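Local coordinates for protein bradyzoite pseudokinase 1 (PDB 6M7Z) that belongs to a divergent Toxoplasma kinase family lacking the glycine-rich loop and, as a pseudokinase, probably acts at the parasitophorous vacuole, at residues 22-27 / 97-102; 53-58 / 126-131; 79-84 / 187-192; 150-155 / 181-186; 170-175 / 242-247. All coordinates share one frame; numbering follows the deposited sequence.

Interaction 1: 22-27 / 97-102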
# COMPACT_ATOMS: atom_id res chain seq x y z
N LYS A 22 11.84 13.46 16.88
CA LYS A 22 11.86 13.49 18.35
C LYS A 22 10.44 13.44 18.94
O LYS A 22 10.25 12.91 20.01
CB LYS A 22 12.65 14.72 18.83
CG LYS A 22 14.16 14.55 18.69
CD LYS A 22 15.00 15.74 19.08
CE LYS A 22 16.41 15.34 19.47
NZ LYS A 22 17.42 16.35 19.10
N GLU A 23 9.45 13.96 18.21
CA GLU A 23 8.04 13.97 18.64
C GLU A 23 7.40 12.58 18.59
O GLU A 23 6.34 12.40 19.16
CB GLU A 23 7.23 14.95 17.78
CG GLU A 23 7.41 16.40 18.23
CD GLU A 23 6.46 17.44 17.67
OE1 GLU A 23 5.96 17.25 16.55
OE2 GLU A 23 6.24 18.44 18.36
N LEU A 24 7.97 11.62 17.85
CA LEU A 24 7.37 10.26 17.76
C LEU A 24 7.48 9.57 19.11
O LEU A 24 8.52 9.63 19.75
CB LEU A 24 8.10 9.42 16.71
CG LEU A 24 7.81 9.75 15.26
CD1 LEU A 24 8.65 8.86 14.35
CD2 LEU A 24 6.32 9.65 14.96
N PRO A 25 6.43 8.84 19.54
CA PRO A 25 6.47 8.14 20.83
C PRO A 25 7.44 6.95 20.86
O PRO A 25 7.69 6.33 19.83
CB PRO A 25 5.02 7.65 21.02
CG PRO A 25 4.47 7.56 19.61
CD PRO A 25 5.15 8.67 18.84
N ASP A 26 7.98 6.67 22.05
CA ASP A 26 8.91 5.59 22.28
C ASP A 26 8.19 4.24 22.18
O ASP A 26 7.00 4.12 22.43
CB ASP A 26 9.57 5.67 23.65
CG ASP A 26 10.63 6.74 23.79
OD1 ASP A 26 11.01 7.37 22.78
OD2 ASP A 26 11.12 6.92 24.91
N ILE A 27 8.98 3.22 21.82
CA ILE A 27 8.65 1.84 21.97
C ILE A 27 9.79 1.22 22.77
O ILE A 27 10.95 1.67 22.66
CB ILE A 27 8.46 1.18 20.59
CG1 ILE A 27 8.05 -0.29 20.70
CG2 ILE A 27 9.70 1.32 19.72
CD1 ILE A 27 7.65 -0.89 19.34
N LEU A 97 3.38 11.12 6.93
CA LEU A 97 2.20 11.00 6.06
C LEU A 97 1.04 10.38 6.84
O LEU A 97 -0.07 10.88 6.78
CB LEU A 97 2.49 10.13 4.84
CG LEU A 97 3.41 10.72 3.77
CD1 LEU A 97 3.41 9.80 2.54
CD2 LEU A 97 2.98 12.12 3.36
N TYR A 98 1.30 9.29 7.57
CA TYR A 98 0.23 8.56 8.25
C TYR A 98 -0.39 9.42 9.36
O TYR A 98 -1.60 9.37 9.54
CB TYR A 98 0.70 7.20 8.78
CG TYR A 98 0.57 6.10 7.75
CD1 TYR A 98 -0.67 5.58 7.43
CD2 TYR A 98 1.67 5.59 7.09
CE1 TYR A 98 -0.82 4.57 6.49
CE2 TYR A 98 1.54 4.58 6.15
CZ TYR A 98 0.29 4.06 5.85
OH TYR A 98 0.15 3.06 4.92
N ARG A 99 0.44 10.21 10.06
CA ARG A 99 -0.01 10.95 11.26
C ARG A 99 -0.63 12.32 10.89
O ARG A 99 -1.53 12.77 11.60
CB ARG A 99 1.16 11.16 12.22
CG ARG A 99 1.63 9.88 12.89
CD ARG A 99 3.01 10.04 13.52
NE ARG A 99 2.95 10.75 14.78
CZ ARG A 99 2.64 10.20 15.95
NH1 ARG A 99 2.27 8.93 16.03
NH2 ARG A 99 2.69 10.93 17.05
N GLU A 100 -0.14 12.97 9.82
CA GLU A 100 -0.47 14.36 9.56
C GLU A 100 -1.26 14.55 8.25
O GLU A 100 -1.84 15.60 8.08
CB GLU A 100 0.79 15.21 9.46
CG GLU A 100 1.75 15.05 10.62
CD GLU A 100 1.19 15.37 12.01
OE1 GLU A 100 0.28 16.21 12.12
OE2 GLU A 100 1.67 14.76 12.99
N ILE A 101 -1.26 13.59 7.32
CA ILE A 101 -1.77 13.87 5.97
C ILE A 101 -2.87 12.90 5.53
O ILE A 101 -3.85 13.31 4.93
CB ILE A 101 -0.60 13.92 4.97
CG1 ILE A 101 0.34 15.06 5.36
CG2 ILE A 101 -1.11 14.03 3.53
CD1 ILE A 101 1.21 15.58 4.22
N LEU A 102 -2.71 11.61 5.82
CA LEU A 102 -3.69 10.62 5.44
C LEU A 102 -4.77 10.56 6.51
O LEU A 102 -4.47 10.56 7.70
CB LEU A 102 -2.99 9.26 5.26
CG LEU A 102 -1.85 9.24 4.25
CD1 LEU A 102 -1.10 7.91 4.36
CD2 LEU A 102 -2.37 9.49 2.83

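Interaction 2: 53-58 / 126-131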
# COMPACT_ATOMS: atom_id res chain seq x y z
N ASN A 53 7.38 -9.77 10.04
CA ASN A 53 6.04 -10.24 10.39
C ASN A 53 6.02 -10.70 11.84
O ASN A 53 6.95 -11.35 12.28
CB ASN A 53 5.57 -11.39 9.51
CG ASN A 53 5.47 -11.00 8.05
OD1 ASN A 53 5.38 -9.82 7.69
ND2 ASN A 53 5.49 -12.00 7.20
N VAL A 54 4.95 -10.35 12.56
CA VAL A 54 4.71 -10.88 13.89
C VAL A 54 3.33 -11.56 13.88
O VAL A 54 2.31 -10.92 14.11
CB VAL A 54 4.81 -9.79 14.97
CG1 VAL A 54 4.71 -10.38 16.37
CG2 VAL A 54 6.08 -8.97 14.81
N ARG A 55 3.34 -12.87 13.60
CA ARG A 55 2.13 -13.66 13.38
C ARG A 55 1.36 -13.83 14.70
O ARG A 55 0.14 -13.96 14.70
CB ARG A 55 2.48 -15.02 12.77
CG ARG A 55 2.92 -14.93 11.31
CD ARG A 55 2.94 -16.25 10.57
NE ARG A 55 3.37 -16.03 9.20
CZ ARG A 55 2.59 -15.57 8.21
NH1 ARG A 55 1.30 -15.41 8.43
NH2 ARG A 55 3.12 -15.26 7.03
N VAL A 56 2.09 -13.84 15.82
CA VAL A 56 1.52 -14.03 17.14
C VAL A 56 2.01 -12.92 18.06
O VAL A 56 2.95 -13.10 18.83
CB VAL A 56 1.91 -15.42 17.67
CG1 VAL A 56 1.35 -15.69 19.06
CG2 VAL A 56 1.48 -16.51 16.71
N PRO A 57 1.40 -11.72 18.02
CA PRO A 57 1.84 -10.63 18.89
C PRO A 57 1.72 -11.03 20.37
O PRO A 57 0.70 -11.63 20.76
CB PRO A 57 0.87 -9.48 18.59
CG PRO A 57 0.27 -9.84 17.25
CD PRO A 57 0.25 -11.35 17.20
N ALA A 58 2.75 -10.68 21.15
CA ALA A 58 2.81 -10.93 22.58
C ALA A 58 2.02 -9.85 23.33
O ALA A 58 1.60 -8.85 22.73
CB ALA A 58 4.25 -10.95 23.02
N HIS A 126 1.47 -2.41 10.70
CA HIS A 126 0.37 -2.64 9.78
C HIS A 126 -0.33 -3.93 10.15
O HIS A 126 0.27 -4.81 10.76
CB HIS A 126 0.87 -2.76 8.33
CG HIS A 126 1.50 -1.52 7.80
ND1 HIS A 126 0.79 -0.36 7.63
CD2 HIS A 126 2.76 -1.28 7.38
CE1 HIS A 126 1.59 0.57 7.13
NE2 HIS A 126 2.82 0.03 6.99
N PRO A 127 -1.60 -4.13 9.72
CA PRO A 127 -2.21 -5.44 9.78
C PRO A 127 -1.33 -6.38 8.94
O PRO A 127 -0.76 -5.94 7.92
CB PRO A 127 -3.59 -5.27 9.15
CG PRO A 127 -3.83 -3.78 9.07
CD PRO A 127 -2.47 -3.12 9.09
N LEU A 128 -1.18 -7.63 9.38
CA LEU A 128 -0.41 -8.58 8.62
C LEU A 128 -1.25 -9.02 7.42
O LEU A 128 -2.31 -9.60 7.59
CB LEU A 128 -0.05 -9.77 9.50
CG LEU A 128 0.70 -10.89 8.80
CD1 LEU A 128 1.95 -10.36 8.09
CD2 LEU A 128 1.03 -11.98 9.82
N SER A 129 -0.78 -8.70 6.22
CA SER A 129 -1.55 -8.94 5.00
C SER A 129 -1.47 -10.43 4.65
O SER A 129 -0.52 -11.13 5.03
CB SER A 129 -1.06 -8.07 3.88
OG SER A 129 -0.05 -8.72 3.10
N LYS A 130 -2.48 -10.90 3.91
CA LYS A 130 -2.52 -12.26 3.39
C LYS A 130 -1.51 -12.43 2.26
O LYS A 130 -1.10 -13.55 2.01
CB LYS A 130 -3.92 -12.61 2.88
CG LYS A 130 -4.97 -12.83 3.96
CD LYS A 130 -4.94 -14.27 4.55
CE LYS A 130 -5.29 -14.33 6.02
NZ LYS A 130 -4.50 -15.36 6.75
N GLY A 131 -1.14 -11.33 1.59
CA GLY A 131 -0.12 -11.35 0.57
C GLY A 131 -0.17 -10.10 -0.29
O GLY A 131 -1.15 -9.31 -0.23

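Interaction 3: 79-84 / 187-192. With EDO (1,2-ethanediol), chain H.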
# COMPACT_ATOMS: atom_id res chain seq x y z
N LYS A 79 7.23 -2.28 9.74
CA LYS A 79 8.12 -1.67 8.78
C LYS A 79 9.16 -0.87 9.57
O LYS A 79 8.81 0.08 10.27
CB LYS A 79 7.28 -0.78 7.85
CG LYS A 79 7.82 -0.62 6.45
CD LYS A 79 6.93 0.22 5.53
CE LYS A 79 5.61 -0.41 5.15
NZ LYS A 79 4.60 0.61 4.77
N VAL A 80 10.42 -1.25 9.46
CA VAL A 80 11.48 -0.62 10.25
C VAL A 80 12.49 0.05 9.31
O VAL A 80 12.78 -0.45 8.23
CB VAL A 80 12.17 -1.64 11.17
CG1 VAL A 80 11.15 -2.39 11.98
CG2 VAL A 80 13.03 -2.62 10.44
N ARG A 81 12.99 1.21 9.74
CA ARG A 81 14.02 1.96 9.02
C ARG A 81 15.07 2.43 10.03
O ARG A 81 14.74 2.86 11.15
CB ARG A 81 13.46 3.19 8.31
CG ARG A 81 12.73 2.94 6.99
CD ARG A 81 12.37 4.19 6.24
NE ARG A 81 12.33 4.06 4.78
CZ ARG A 81 11.23 3.79 4.07
NH1 ARG A 81 10.13 3.40 4.70
NH2 ARG A 81 11.23 3.96 2.76
N LEU A 82 16.33 2.38 9.60
CA LEU A 82 17.44 2.88 10.37
C LEU A 82 17.39 4.41 10.38
O LEU A 82 17.28 5.03 9.33
CB LEU A 82 18.73 2.37 9.73
CG LEU A 82 19.98 2.40 10.61
CD1 LEU A 82 19.86 1.43 11.78
CD2 LEU A 82 21.23 2.12 9.79
N ILE A 83 17.43 5.01 11.58
CA ILE A 83 17.49 6.46 11.71
C ILE A 83 18.86 6.95 11.21
O ILE A 83 19.90 6.46 11.65
CB ILE A 83 17.25 6.90 13.17
CG1 ILE A 83 15.80 6.64 13.59
CG2 ILE A 83 17.65 8.36 13.36
CD1 ILE A 83 15.57 6.75 15.10
N ASN A 84 18.83 7.89 10.28
CA ASN A 84 20.01 8.55 9.75
C ASN A 84 20.00 10.00 10.25
O ASN A 84 19.12 10.76 9.86
CB ASN A 84 20.03 8.49 8.23
CG ASN A 84 21.27 9.09 7.61
OD1 ASN A 84 22.10 9.67 8.31
ND2 ASN A 84 21.42 8.99 6.30
N GLY A 187 2.86 0.97 0.02
CA GLY A 187 4.09 1.52 -0.48
C GLY A 187 4.07 3.04 -0.53
O GLY A 187 4.61 3.63 -1.46
N LEU A 188 3.47 3.66 0.49
CA LEU A 188 3.19 5.10 0.45
C LEU A 188 4.40 5.95 0.85
O LEU A 188 4.31 7.18 0.82
CB LEU A 188 2.01 5.38 1.38
CG LEU A 188 0.69 4.72 0.98
CD1 LEU A 188 -0.42 5.18 1.93
CD2 LEU A 188 0.34 5.07 -0.47
N ASP A 189 5.54 5.32 1.18
CA ASP A 189 6.78 6.06 1.48
C ASP A 189 7.25 6.87 0.27
O ASP A 189 8.01 7.81 0.44
CB ASP A 189 7.91 5.12 1.96
CG ASP A 189 8.21 3.96 1.02
OD1 ASP A 189 7.29 3.12 0.79
OD2 ASP A 189 9.34 3.91 0.52
N THR A 190 6.84 6.53 -0.96
CA THR A 190 7.28 7.28 -2.17
C THR A 190 6.30 8.39 -2.54
O THR A 190 6.57 9.14 -3.48
CB THR A 190 7.48 6.37 -3.39
OG1 THR A 190 6.22 5.79 -3.74
CG2 THR A 190 8.51 5.29 -3.13
N ALA A 191 5.18 8.50 -1.82
CA ALA A 191 4.12 9.45 -2.17
C ALA A 191 4.62 10.89 -1.98
O ALA A 191 5.50 11.15 -1.14
CB ALA A 191 2.89 9.20 -1.35
N ALA A 192 4.08 11.81 -2.77
CA ALA A 192 4.53 13.22 -2.77
C ALA A 192 3.42 14.09 -3.36
O ALA A 192 2.57 13.60 -4.10
CB ALA A 192 5.81 13.39 -3.57
C1 EDO H . 9.62 3.74 8.83
O1 EDO H . 9.51 2.70 9.82
C2 EDO H . 9.05 3.22 7.51
O2 EDO H . 9.09 4.21 6.46
O HOH W 1 3.74 -0.70 2.25

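Interaction 4: 150-155 / 181-186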
# COMPACT_ATOMS: atom_id res chain seq x y z
N ALA A 150 -9.24 -4.75 -10.90
CA ALA A 150 -8.79 -3.59 -11.67
C ALA A 150 -9.50 -2.33 -11.19
O ALA A 150 -8.88 -1.29 -11.05
CB ALA A 150 -9.01 -3.84 -13.13
N ALA A 151 -10.80 -2.45 -10.91
CA ALA A 151 -11.61 -1.31 -10.47
C ALA A 151 -11.17 -0.88 -9.06
O ALA A 151 -11.06 0.31 -8.78
CB ALA A 151 -13.07 -1.66 -10.52
N ASN A 152 -10.92 -1.87 -8.19
CA ASN A 152 -10.40 -1.69 -6.82
C ASN A 152 -9.08 -0.90 -6.88
O ASN A 152 -8.85 0.04 -6.12
CB ASN A 152 -10.32 -3.06 -6.12
CG ASN A 152 -10.14 -3.01 -4.61
OD1 ASN A 152 -9.43 -2.15 -4.08
ND2 ASN A 152 -10.75 -3.96 -3.90
N MET A 153 -8.22 -1.26 -7.85
CA MET A 153 -6.90 -0.67 -7.98
C MET A 153 -7.00 0.79 -8.44
O MET A 153 -6.33 1.67 -7.85
CB MET A 153 -6.02 -1.47 -8.94
CG MET A 153 -5.44 -2.74 -8.31
SD MET A 153 -4.96 -4.02 -9.49
CE MET A 153 -3.53 -3.25 -10.24
N VAL A 154 -7.82 1.06 -9.47
CA VAL A 154 -8.06 2.43 -9.97
C VAL A 154 -8.64 3.30 -8.84
O VAL A 154 -8.23 4.43 -8.65
CB VAL A 154 -8.99 2.45 -11.20
CG1 VAL A 154 -9.30 3.86 -11.65
CG2 VAL A 154 -8.44 1.68 -12.37
N ALA A 155 -9.62 2.75 -8.12
CA ALA A 155 -10.32 3.49 -7.07
C ALA A 155 -9.32 3.88 -5.98
O ALA A 155 -9.39 4.98 -5.44
CB ALA A 155 -11.45 2.67 -6.50
N GLY A 181 -10.07 -9.42 3.39
CA GLY A 181 -10.20 -9.56 1.92
C GLY A 181 -10.23 -8.23 1.17
O GLY A 181 -10.30 -8.23 -0.07
N THR A 182 -10.20 -7.10 1.90
CA THR A 182 -10.06 -5.77 1.28
C THR A 182 -8.71 -5.69 0.58
O THR A 182 -7.70 -6.14 1.14
CB THR A 182 -10.14 -4.65 2.32
OG1 THR A 182 -11.25 -4.87 3.19
CG2 THR A 182 -10.29 -3.27 1.71
N VAL A 183 -8.69 -5.15 -0.64
CA VAL A 183 -7.45 -4.90 -1.37
C VAL A 183 -7.13 -3.41 -1.25
O VAL A 183 -7.94 -2.58 -1.61
CB VAL A 183 -7.57 -5.33 -2.84
CG1 VAL A 183 -6.35 -4.94 -3.65
CG2 VAL A 183 -7.84 -6.81 -2.96
N VAL A 184 -5.92 -3.11 -0.75
CA VAL A 184 -5.50 -1.75 -0.39
C VAL A 184 -4.18 -1.40 -1.09
O VAL A 184 -3.39 -2.27 -1.40
CB VAL A 184 -5.38 -1.57 1.13
CG1 VAL A 184 -6.72 -1.86 1.82
CG2 VAL A 184 -4.26 -2.42 1.73
N LEU A 185 -3.99 -0.09 -1.30
CA LEU A 185 -2.79 0.46 -1.87
C LEU A 185 -1.84 0.87 -0.75
O LEU A 185 -2.20 1.67 0.11
CB LEU A 185 -3.14 1.67 -2.73
CG LEU A 185 -1.98 2.40 -3.38
CD1 LEU A 185 -1.12 1.44 -4.21
CD2 LEU A 185 -2.50 3.53 -4.25
N GLY A 186 -0.62 0.32 -0.80
CA GLY A 186 0.46 0.62 0.15
C GLY A 186 1.68 1.18 -0.59
O GLY A 186 1.56 1.79 -1.68

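Interaction 5: 170-175 / 242-247. With EDO (1,2-ethanediol), chain G.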
# COMPACT_ATOMS: atom_id res chain seq x y z
N ILE A 170 4.00 2.83 -8.42
CA ILE A 170 2.98 1.81 -8.48
C ILE A 170 3.48 0.58 -9.25
O ILE A 170 4.06 0.69 -10.33
CB ILE A 170 1.68 2.35 -9.10
CG1 ILE A 170 0.97 3.31 -8.14
CG2 ILE A 170 0.75 1.22 -9.53
CD1 ILE A 170 0.13 4.34 -8.88
N GLU A 171 3.22 -0.58 -8.65
CA GLU A 171 3.35 -1.89 -9.26
C GLU A 171 2.29 -2.81 -8.63
O GLU A 171 1.66 -2.45 -7.66
CB GLU A 171 4.78 -2.41 -9.14
CG GLU A 171 5.29 -2.57 -7.72
CD GLU A 171 6.71 -3.10 -7.54
OE1 GLU A 171 6.87 -4.31 -7.67
OE2 GLU A 171 7.64 -2.30 -7.30
N LEU A 172 2.11 -4.01 -9.18
CA LEU A 172 1.16 -4.94 -8.61
C LEU A 172 1.39 -5.14 -7.12
O LEU A 172 0.43 -5.22 -6.36
CB LEU A 172 1.23 -6.28 -9.34
CG LEU A 172 0.35 -6.36 -10.58
CD1 LEU A 172 0.49 -7.74 -11.19
CD2 LEU A 172 -1.10 -6.07 -10.26
N ASN A 173 2.65 -5.22 -6.71
CA ASN A 173 2.99 -5.51 -5.29
C ASN A 173 2.81 -4.27 -4.40
O ASN A 173 3.00 -4.37 -3.19
CB ASN A 173 4.38 -6.14 -5.14
CG ASN A 173 4.42 -7.62 -5.49
OD1 ASN A 173 3.39 -8.31 -5.54
ND2 ASN A 173 5.61 -8.12 -5.73
N SER A 174 2.43 -3.13 -4.97
CA SER A 174 2.01 -1.98 -4.19
C SER A 174 0.69 -2.31 -3.48
O SER A 174 0.40 -1.72 -2.47
CB SER A 174 1.85 -0.75 -5.05
OG SER A 174 3.08 -0.36 -5.65
N PHE A 175 -0.08 -3.23 -4.05
CA PHE A 175 -1.38 -3.62 -3.58
C PHE A 175 -1.24 -4.88 -2.72
O PHE A 175 -0.48 -5.79 -3.06
CB PHE A 175 -2.33 -3.83 -4.76
CG PHE A 175 -2.60 -2.58 -5.56
CD1 PHE A 175 -3.62 -1.71 -5.22
CD2 PHE A 175 -1.82 -2.26 -6.66
CE1 PHE A 175 -3.85 -0.56 -5.96
CE2 PHE A 175 -2.04 -1.11 -7.39
CZ PHE A 175 -3.06 -0.26 -7.05
N ARG A 242 -0.93 -4.57 -17.30
CA ARG A 242 -0.28 -5.41 -18.29
C ARG A 242 0.33 -6.63 -17.59
O ARG A 242 0.21 -7.76 -18.07
CB ARG A 242 0.76 -4.60 -19.07
CG ARG A 242 1.49 -5.40 -20.13
CD ARG A 242 0.62 -6.18 -21.12
NE ARG A 242 -0.32 -5.34 -21.86
CZ ARG A 242 0.02 -4.51 -22.85
NH1 ARG A 242 1.29 -4.40 -23.22
NH2 ARG A 242 -0.91 -3.78 -23.44
N ASN A 243 0.99 -6.40 -16.44
CA ASN A 243 1.61 -7.43 -15.63
C ASN A 243 0.54 -8.45 -15.23
O ASN A 243 0.76 -9.66 -15.31
CB ASN A 243 2.36 -6.80 -14.46
CG ASN A 243 3.25 -7.73 -13.66
OD1 ASN A 243 3.31 -8.93 -13.91
ND2 ASN A 243 3.88 -7.19 -12.64
N LEU A 244 -0.62 -7.93 -14.81
CA LEU A 244 -1.74 -8.73 -14.35
C LEU A 244 -2.23 -9.65 -15.49
O LEU A 244 -2.39 -10.87 -15.30
CB LEU A 244 -2.82 -7.76 -13.87
CG LEU A 244 -4.09 -8.29 -13.24
CD1 LEU A 244 -3.82 -9.40 -12.28
CD2 LEU A 244 -4.79 -7.14 -12.52
N VAL A 245 -2.42 -9.08 -16.69
CA VAL A 245 -2.87 -9.83 -17.86
C VAL A 245 -1.84 -10.91 -18.24
O VAL A 245 -2.21 -12.04 -18.59
CB VAL A 245 -3.16 -8.89 -19.04
CG1 VAL A 245 -3.34 -9.66 -20.34
CG2 VAL A 245 -4.39 -8.04 -18.79
N GLN A 246 -0.55 -10.59 -18.20
CA GLN A 246 0.50 -11.57 -18.53
C GLN A 246 0.45 -12.75 -17.54
O GLN A 246 0.71 -13.88 -17.92
CB GLN A 246 1.90 -10.93 -18.51
CG GLN A 246 2.17 -9.97 -19.67
CD GLN A 246 3.34 -9.06 -19.41
OE1 GLN A 246 3.88 -9.02 -18.31
NE2 GLN A 246 3.76 -8.33 -20.43
N LEU A 247 0.14 -12.48 -16.26
CA LEU A 247 0.16 -13.54 -15.25
C LEU A 247 -1.06 -14.47 -15.40
O LEU A 247 -0.93 -15.65 -15.12
CB LEU A 247 0.18 -12.92 -13.85
CG LEU A 247 1.51 -12.27 -13.45
CD1 LEU A 247 1.36 -11.54 -12.13
CD2 LEU A 247 2.62 -13.30 -13.36
C1 EDO G . 4.52 -9.89 -10.09
O1 EDO G . 4.66 -8.61 -9.47
C2 EDO G . 5.48 -9.96 -11.27
O2 EDO G . 4.97 -10.88 -12.24
O HOH W 2 3.75 -4.70 -11.52

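Interaction 1: 22-27 / 97-102
L24 and P25, just beyond the end of helix 14-23, receive the long side chain of R99 from helix 88-101, and R99 is the one residue of 97-102 that takes part. In the tight part an apolar methyl packs on the guanidinium: CD2 of L24 lies over one face, displaced toward its rim, 3.5 Å from R99 NE. With L24 CD2 also 3.6 Å from R99 CD, the methyl rests on the last bend of the chain, where chi3 of 77° turns the planar head away from the aliphatic stem. P25 and R99 come at each other from opposite directions, and the ring carbon P25 CD stands 3.8 Å from R99 NH2, oblique to the guanidinium plane. In the kinase fold helix 88-101 probably corresponds to helix C, with the N-terminal residues laid beside it and strand 114-117. The strongest polar partner of R99 is E115 on that strand, which forms a salt bridge with NH1, while NE makes a weak hydrogen bond to the hydroxyl of Y20. Toward solvent the packing fades. E23 is poorly ordered, its carbonyl O only grazing R99 NH2 at 4.5 Å, and the carboxylate oxygens E23 OE1 and E100 OE2 are 6.1 Å apart, without contact. E100 OE2 turns instead to the hydroxyl of Y20.

Interaction 2: 53-58 / 126-131
The amide oxygen N53 OD1 meets the methyl L128 CD1 at 3.5 Å, one half of a contact in which a single leucine reaches two polar side chains. L128 has its CG anti to the backbone N (chi1 177°), which sends the forked end across the gap, with one methyl for each partner. CD1 packs on the flat amide of N53, where L128 CD1 is also 3.6 Å from N53 CG. The other methyl, L128 CD2, sits over one face of the R55 guanidinium, 3.7 Å from R55 NH1, and L128 CD2 also touches the aliphatic stem at 3.8 Å from R55 CG. Both N53 and R55 run at about a right angle to the leucine. R55 is extended from CG to NE, and that length is what brings its head over the methyl although CB starts off to the side. The join is therefore made by dispersion, an apolar fork resting on two polar side chains, of which R55 is exposed. K130 NZ lies 6.0 Å from R55 NH1, two like charges that are not in contact. Two residues before L128, the buried ring of H126 is bonded through ND1 to the carbonyl of P111 and probably through NE2 to K79 NZ, which would hold the ring's rotation. In the fold, strand 50-54 edges the N-lobe sheet, strand 76-82 lies between it and strand 121-127, and residues 128-131 probably correspond to the kinase hinge that leads to helix 133-138.

Interaction 3: 79-84 / 187-192
R81 and D189 are joined by a salt bridge, the single direct bond of this contact: R81 NH2 donates to D189 OD2 over 2.9 Å, with an N-H...O angle of 150°. The oxygen lies close to the guanidinium plane, but the donor reaches it from above the carboxylate, the two flat groups being turned 58° apart. Extended from CG to NE, R81 spans the space between sheet and loop. CG of D189 stands between the backbone N and the carbonyl carbon (chi1 54°), which points the carboxylate at R81. K79 joins the two segments through water: one molecule accepts from K79 NZ at 3.0 Å and from G187 N at 2.9 Å. The ammonium is further satisfied by a salt bridge with E94. The carbonyl oxygen K79 O accepts from O1 of a bound 1,2-ethanediol at 2.7 Å; this glycol, probably left from crystallisation, is also bonded to E94 OE1, but the position of its other oxygen, too close to R81, is doubtful. T190 OG1 is bonded to H167 O and S169 OG. By position after strand 183-185, G187, L188 and D189 probably stand where kinases carry DFG, consistent with a pseudokinase, whereas K79 with E94 resembles the lysine-glutamate pair of active kinases. Strand 76-82 lies between strands 50-54 and 121-127, helix 88-101 brings E94 to the contact, and the loop 187-191 runs on to strand 192-193.

Interaction 4: 150-155 / 181-186
N152 of helix 146-161 meets V183 at the start of strand 183-185, and the two residues make both an apolar and a polar approach. The packing is that of a flat side-chain amide against a beta-branched side chain. N152 points at the strand with CG anti to its own backbone nitrogen (chi1 -165°), and its amide carbon N152 CG lies 3.9 Å from V183 CB, the two side chains passing at a slant. V183 sends its CB bond toward the helix, while that of V184 turns away. The polar approach is to the carbonyl of the same valine: N152 CG is 3.7 Å from V183 O. The amide is probably turned over as modelled, and in the reversed setting it may donate to this carbonyl. Within the helix, V154 N donates to A150 O at 3.0 Å and A155 N to A151 O at 2.9 Å. At the strand's entry, G181 has a phi of 96°, where a CB would be jammed against the carbonyl O of the residue before, which by itself calls for glycine, and T182 OG1 is tied to D180. Outside the two segments, L108 touches N152, and F241 of helix 230-248 touches M153. The arrangement is that of the kinase C-lobe, in which a helix that probably corresponds to helix E backs the small hairpin of strands 175-177 and 183-185, the strand pair that leads into the segment where active kinases carry the DFG motif.

Interaction 5: 170-175 / 242-247
Around L172 the backbone makes a short 3-10 turn, S174 N bonding to E171 O at 2.9 Å, and this turn brings L172 to within 7.5 Å, between CA atoms, of N243 on helix 230-248. S174 OG also accepts from E171 N. L172 carries the contact with a single methyl, CD1, which rests against three residues of the helix. L172 CD1 is 3.7 Å from the amide carbon N243 CG, 4.3 Å from L244 CB and 4.0 Å from L247 CD1. Its reach comes from a straight chi2 of -179°, which lays CD1 in line with the stem. N243 has CG anti to its backbone nitrogen (chi1 -170°), turning the amide toward the loop, where one water links the segments by accepting from N243 ND2 at 2.7 Å and from L172 N at 2.9 Å. The amide oxygen N243 OD1 takes a hydrogen bond from O2 of a 1,2-ethanediol, probably a crystallisation additive, at 3.1 Å. M153 also touches L172, from helix 146-161. By sequence, residues 170-175 probably belong to the catalytic-loop region of the kinase fold, and helix 230-248 probably corresponds to helix F. Chemically, the contact combines dispersion at CD1 with a water bridge between the backbone N of L172 and the N243 amide.

In the fold
From the N terminus, interaction 1 closes a loop from the extension after helix 14-23 to helix 88-101. Interaction 2 opens inside that loop, at strand 50-54, and closes beyond it at the probable hinge. Interaction 3 starts within both loops, on strand 76-82, and ends far along the chain at 187-192, so the first three cross one another, and the third joins the N-lobe to the loop after strand 183-185. Interaction 4, linking helix 146-161 with that strand, lies wholly within the span of interaction 3. Interaction 5 opens at 170-175, inside both, and crosses them to reach helix 230-248. Interactions 4 and 5 touch, binding the C-lobe core together.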